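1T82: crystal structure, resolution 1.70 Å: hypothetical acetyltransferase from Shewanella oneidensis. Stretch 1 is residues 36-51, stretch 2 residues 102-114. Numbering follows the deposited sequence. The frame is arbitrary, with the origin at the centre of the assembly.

Stretch 1 (36-51) PLSFTDGELSVSAPLA
Stretch 2 (102-114) PVTSAPEVKVRWP

Stretch 1 forms a hairpin: strand 36-40 turns through a type I' turn, T40 to E43, into strand 43-47. D41 (phi/psi 55/33) and G42 (78/10) supply the positive phi values this turn needs, which glycine adopts readily. Strand 108-112 of stretch 2 runs antiparallel to strand 43-47, with axes 4.6 Å apart at 157°. All residues of the two paired strands are extended, with phi from -150° to -103° and psi from 114° to 177°.

The register pairs E43 with R112, L44 with V111, S45 with K110 and V46 with V109. L44 and V111 exchange two hydrogen bonds, L44 N to V111 O (2.9 Å) and V111 N to L44 O (3.0 Å); V46 and V109 do likewise, V46 N to V109 O (2.7 Å) and V109 N to V46 O (2.8 Å). Beyond the strand, W113 N donates to G42 O at 2.9 Å. The intervening pairs approach more closely, and CA-H groups meet carbonyls there, as in K110 CA to L44 O, 3.3 Å.

L44 (t, p), V46 (t), V109 (t) and V111 (p) share one buried face, where branched apolar chains suit both strand and core; L44 CB lies 3.7 Å from V111 CG1. The other face carries E43, S45, K110 and R112. E43 (t, t, chi3 62°) forms a salt bridge, OE2 to R112 NH2 at 3.6 Å, purely electrostatic because the oxygen lies well out of the guanidinium plane. R112 (t, t, m, chi4 -69°) folds back so that NH1 makes a weak hydrogen bond to D41 O, 2.9 Å. The long K110 chain (m, t, t, t) passes S45 OG with CG at 3.7 Å.

Past the strand pairing, S47 (t) donates OG to P107 O at 2.6 Å, satisfying a carbonyl with a short side chain. L50 (t, p) places CD2 3.5 Å from T104 O. Together the stretches bury 805 Å².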

# COMPACT_ATOMS: atom_id res chain seq x y z
N PRO B 36 0.27 12.50 -11.85
CA PRO B 36 0.50 13.78 -11.17
C PRO B 36 -0.50 14.82 -11.64
O PRO B 36 -0.96 14.79 -12.79
CB PRO B 36 1.93 14.14 -11.59
CG PRO B 36 2.56 12.82 -11.88
CD PRO B 36 1.46 12.09 -12.61
N LEU B 37 -0.85 15.74 -10.75
CA LEU B 37 -1.79 16.81 -11.08
C LEU B 37 -1.05 18.14 -11.22
O LEU B 37 -1.29 18.89 -12.16
CB LEU B 37 -2.85 16.96 -9.98
CG LEU B 37 -3.96 15.91 -9.89
CD1 LEU B 37 -4.81 16.16 -8.66
CD2 LEU B 37 -4.81 15.96 -11.15
N SER B 38 -0.13 18.41 -10.30
CA SER B 38 0.61 19.66 -10.33
C SER B 38 1.77 19.68 -9.36
O SER B 38 1.82 18.90 -8.41
CB SER B 38 -0.34 20.82 -9.99
OG SER B 38 -0.93 20.61 -8.72
N PHE B 39 2.71 20.59 -9.60
CA PHE B 39 3.87 20.74 -8.73
C PHE B 39 4.29 22.20 -8.73
O PHE B 39 4.97 22.66 -9.65
CB PHE B 39 5.03 19.85 -9.23
CG PHE B 39 6.29 19.99 -8.41
CD1 PHE B 39 6.26 19.89 -7.02
CD2 PHE B 39 7.51 20.21 -9.04
CE1 PHE B 39 7.42 20.01 -6.27
CE2 PHE B 39 8.69 20.32 -8.30
CZ PHE B 39 8.64 20.23 -6.91
N THR B 40 3.88 22.92 -7.70
CA THR B 40 4.21 24.34 -7.58
C THR B 40 4.35 24.76 -6.13
O THR B 40 3.68 24.21 -5.25
CB THR B 40 3.15 25.23 -8.26
OG1 THR B 40 3.50 26.61 -8.10
CG2 THR B 40 1.78 24.99 -7.63
N ASP B 41 5.21 25.74 -5.87
CA ASP B 41 5.43 26.24 -4.52
C ASP B 41 5.82 25.14 -3.54
O ASP B 41 5.46 25.20 -2.37
CB ASP B 41 4.18 26.95 -4.01
CG ASP B 41 4.13 28.40 -4.43
OD1 ASP B 41 4.18 28.67 -5.65
OD2 ASP B 41 4.04 29.27 -3.54
N GLY B 42 6.55 24.14 -4.03
CA GLY B 42 6.99 23.06 -3.16
C GLY B 42 5.95 22.02 -2.81
O GLY B 42 6.20 21.17 -1.95
N GLU B 43 4.80 22.05 -3.47
CA GLU B 43 3.75 21.07 -3.19
C GLU B 43 3.42 20.22 -4.40
O GLU B 43 3.14 20.74 -5.48
CB GLU B 43 2.47 21.77 -2.71
CG GLU B 43 1.36 20.79 -2.33
CD GLU B 43 0.12 21.49 -1.81
OE1 GLU B 43 -0.48 22.27 -2.57
OE2 GLU B 43 -0.24 21.27 -0.64
N LEU B 44 3.48 18.90 -4.22
CA LEU B 44 3.15 17.97 -5.30
C LEU B 44 1.75 17.42 -5.04
O LEU B 44 1.44 16.98 -3.93
CB LEU B 44 4.16 16.81 -5.34
CG LEU B 44 3.79 15.64 -6.27
CD1 LEU B 44 3.77 16.13 -7.71
CD2 LEU B 44 4.79 14.50 -6.10
N SER B 45 0.90 17.46 -6.06
CA SER B 45 -0.46 16.95 -5.96
C SER B 45 -0.61 15.80 -6.96
O SER B 45 -0.21 15.92 -8.12
CB SER B 45 -1.47 18.05 -6.28
OG SER B 45 -1.51 19.03 -5.25
N VAL B 46 -1.17 14.68 -6.50
CA VAL B 46 -1.35 13.49 -7.32
C VAL B 46 -2.77 12.94 -7.17
O VAL B 46 -3.43 13.19 -6.16
CB VAL B 46 -0.33 12.39 -6.88
CG1 VAL B 46 -0.56 11.10 -7.65
CG2 VAL B 46 1.09 12.90 -7.10
N SER B 47 -3.25 12.21 -8.17
CA SER B 47 -4.59 11.63 -8.08
C SER B 47 -4.67 10.33 -8.87
O SER B 47 -3.70 9.92 -9.51
CB SER B 47 -5.64 12.62 -8.61
OG SER B 47 -6.96 12.14 -8.37
N ALA B 48 -5.83 9.70 -8.80
CA ALA B 48 -6.09 8.46 -9.51
C ALA B 48 -7.60 8.29 -9.50
O ALA B 48 -8.27 8.74 -8.57
CB ALA B 48 -5.43 7.27 -8.81
N PRO B 49 -8.15 7.68 -10.55
CA PRO B 49 -9.59 7.47 -10.63
C PRO B 49 -10.00 6.42 -9.61
O PRO B 49 -9.18 5.59 -9.19
CB PRO B 49 -9.80 6.99 -12.06
CG PRO B 49 -8.53 6.25 -12.34
CD PRO B 49 -7.48 7.17 -11.76
N LEU B 50 -11.26 6.44 -9.22
CA LEU B 50 -11.75 5.48 -8.26
C LEU B 50 -11.98 4.11 -8.89
O LEU B 50 -11.64 3.09 -8.29
CB LEU B 50 -13.06 5.99 -7.64
CG LEU B 50 -13.70 5.11 -6.57
CD1 LEU B 50 -12.70 4.81 -5.45
CD2 LEU B 50 -14.92 5.83 -6.02
N ALA B 51 -12.51 4.09 -10.10
CA ALA B 51 -12.84 2.85 -10.81
C ALA B 51 -11.97 1.60 -10.65
O ALA B 51 -12.45 0.57 -10.19
CB ALA B 51 -13.06 3.14 -12.30
N PRO B 102 -13.94 7.07 4.40
CA PRO B 102 -13.97 6.47 3.07
C PRO B 102 -13.74 7.51 1.97
O PRO B 102 -14.14 8.67 2.11
CB PRO B 102 -15.37 5.85 3.00
CG PRO B 102 -15.66 5.51 4.43
CD PRO B 102 -15.17 6.75 5.15
N VAL B 103 -13.10 7.07 0.89
CA VAL B 103 -12.81 7.92 -0.26
C VAL B 103 -13.85 7.59 -1.32
O VAL B 103 -13.87 6.48 -1.86
CB VAL B 103 -11.40 7.64 -0.83
CG1 VAL B 103 -11.15 8.49 -2.05
CG2 VAL B 103 -10.35 7.91 0.24
N THR B 104 -14.71 8.56 -1.62
CA THR B 104 -15.80 8.35 -2.57
C THR B 104 -15.63 8.84 -4.01
O THR B 104 -16.54 8.72 -4.83
CB THR B 104 -17.10 8.93 -2.01
OG1 THR B 104 -16.89 10.31 -1.66
CG2 THR B 104 -17.52 8.16 -0.77
N SER B 105 -14.47 9.42 -4.32
CA SER B 105 -14.21 9.87 -5.68
C SER B 105 -12.72 10.09 -5.84
O SER B 105 -11.96 9.88 -4.89
CB SER B 105 -14.99 11.16 -6.01
OG SER B 105 -14.62 12.24 -5.16
N ALA B 106 -12.30 10.49 -7.03
CA ALA B 106 -10.88 10.74 -7.30
C ALA B 106 -10.35 11.71 -6.25
O ALA B 106 -10.79 12.85 -6.18
CB ALA B 106 -10.72 11.31 -8.69
N PRO B 107 -9.39 11.26 -5.42
CA PRO B 107 -8.82 12.12 -4.37
C PRO B 107 -7.67 13.02 -4.78
O PRO B 107 -7.11 12.90 -5.87
CB PRO B 107 -8.39 11.10 -3.33
CG PRO B 107 -7.85 10.00 -4.19
CD PRO B 107 -8.88 9.88 -5.30
N GLU B 108 -7.33 13.93 -3.88
CA GLU B 108 -6.20 14.82 -4.09
C GLU B 108 -5.18 14.39 -3.05
O GLU B 108 -5.43 14.51 -1.84
CB GLU B 108 -6.59 16.28 -3.89
CG GLU B 108 -7.40 16.84 -5.05
CD GLU B 108 -7.70 18.31 -4.88
OE1 GLU B 108 -8.47 18.65 -3.96
OE2 GLU B 108 -7.15 19.12 -5.66
N VAL B 109 -4.06 13.87 -3.52
CA VAL B 109 -3.00 13.41 -2.64
C VAL B 109 -1.90 14.44 -2.71
O VAL B 109 -1.33 14.70 -3.78
CB VAL B 109 -2.46 12.04 -3.08
CG1 VAL B 109 -1.51 11.49 -2.02
CG2 VAL B 109 -3.61 11.09 -3.31
N LYS B 110 -1.60 15.04 -1.56
CA LYS B 110 -0.61 16.10 -1.49
C LYS B 110 0.57 15.88 -0.56
O LYS B 110 0.43 15.25 0.50
CB LYS B 110 -1.31 17.40 -1.08
CG LYS B 110 -2.53 17.74 -1.93
CD LYS B 110 -3.22 18.99 -1.40
CE LYS B 110 -4.46 19.34 -2.23
NZ LYS B 110 -5.13 20.58 -1.74
N VAL B 111 1.72 16.40 -0.96
CA VAL B 111 2.93 16.33 -0.15
C VAL B 111 3.69 17.64 -0.35
O VAL B 111 3.79 18.15 -1.47
CB VAL B 111 3.83 15.12 -0.54
CG1 VAL B 111 4.30 15.23 -1.98
CG2 VAL B 111 5.02 15.04 0.41
N ARG B 112 4.18 18.20 0.75
CA ARG B 112 4.93 19.45 0.72
C ARG B 112 6.37 19.17 1.11
O ARG B 112 6.63 18.48 2.09
CB ARG B 112 4.32 20.47 1.68
CG ARG B 112 5.05 21.82 1.69
CD ARG B 112 4.28 22.89 2.47
NE ARG B 112 3.01 23.24 1.83
CZ ARG B 112 2.90 23.89 0.67
NH1 ARG B 112 3.99 24.27 0.01
NH2 ARG B 112 1.70 24.17 0.18
N TRP B 113 7.31 19.70 0.33
CA TRP B 113 8.73 19.49 0.59
C TRP B 113 9.18 20.19 1.87
O TRP B 113 8.96 21.39 2.04
CB TRP B 113 9.54 20.01 -0.60
CG TRP B 113 11.00 19.71 -0.53
CD1 TRP B 113 12.02 20.62 -0.51
CD2 TRP B 113 11.61 18.41 -0.49
NE1 TRP B 113 13.23 19.97 -0.45
CE2 TRP B 113 13.01 18.61 -0.44
CE3 TRP B 113 11.11 17.10 -0.48
CZ2 TRP B 113 13.91 17.55 -0.39
CZ3 TRP B 113 12.01 16.04 -0.43
CH2 TRP B 113 13.40 16.27 -0.39
N PRO B 114 9.80 19.45 2.80
CA PRO B 114 10.28 19.99 4.08
C PRO B 114 11.69 20.58 4.00
O PRO B 114 12.35 20.76 5.03
CB PRO B 114 10.20 18.79 5.01
CG PRO B 114 10.61 17.67 4.10
CD PRO B 114 9.83 17.97 2.83
O HOH W 1 -4.46 19.17 -5.38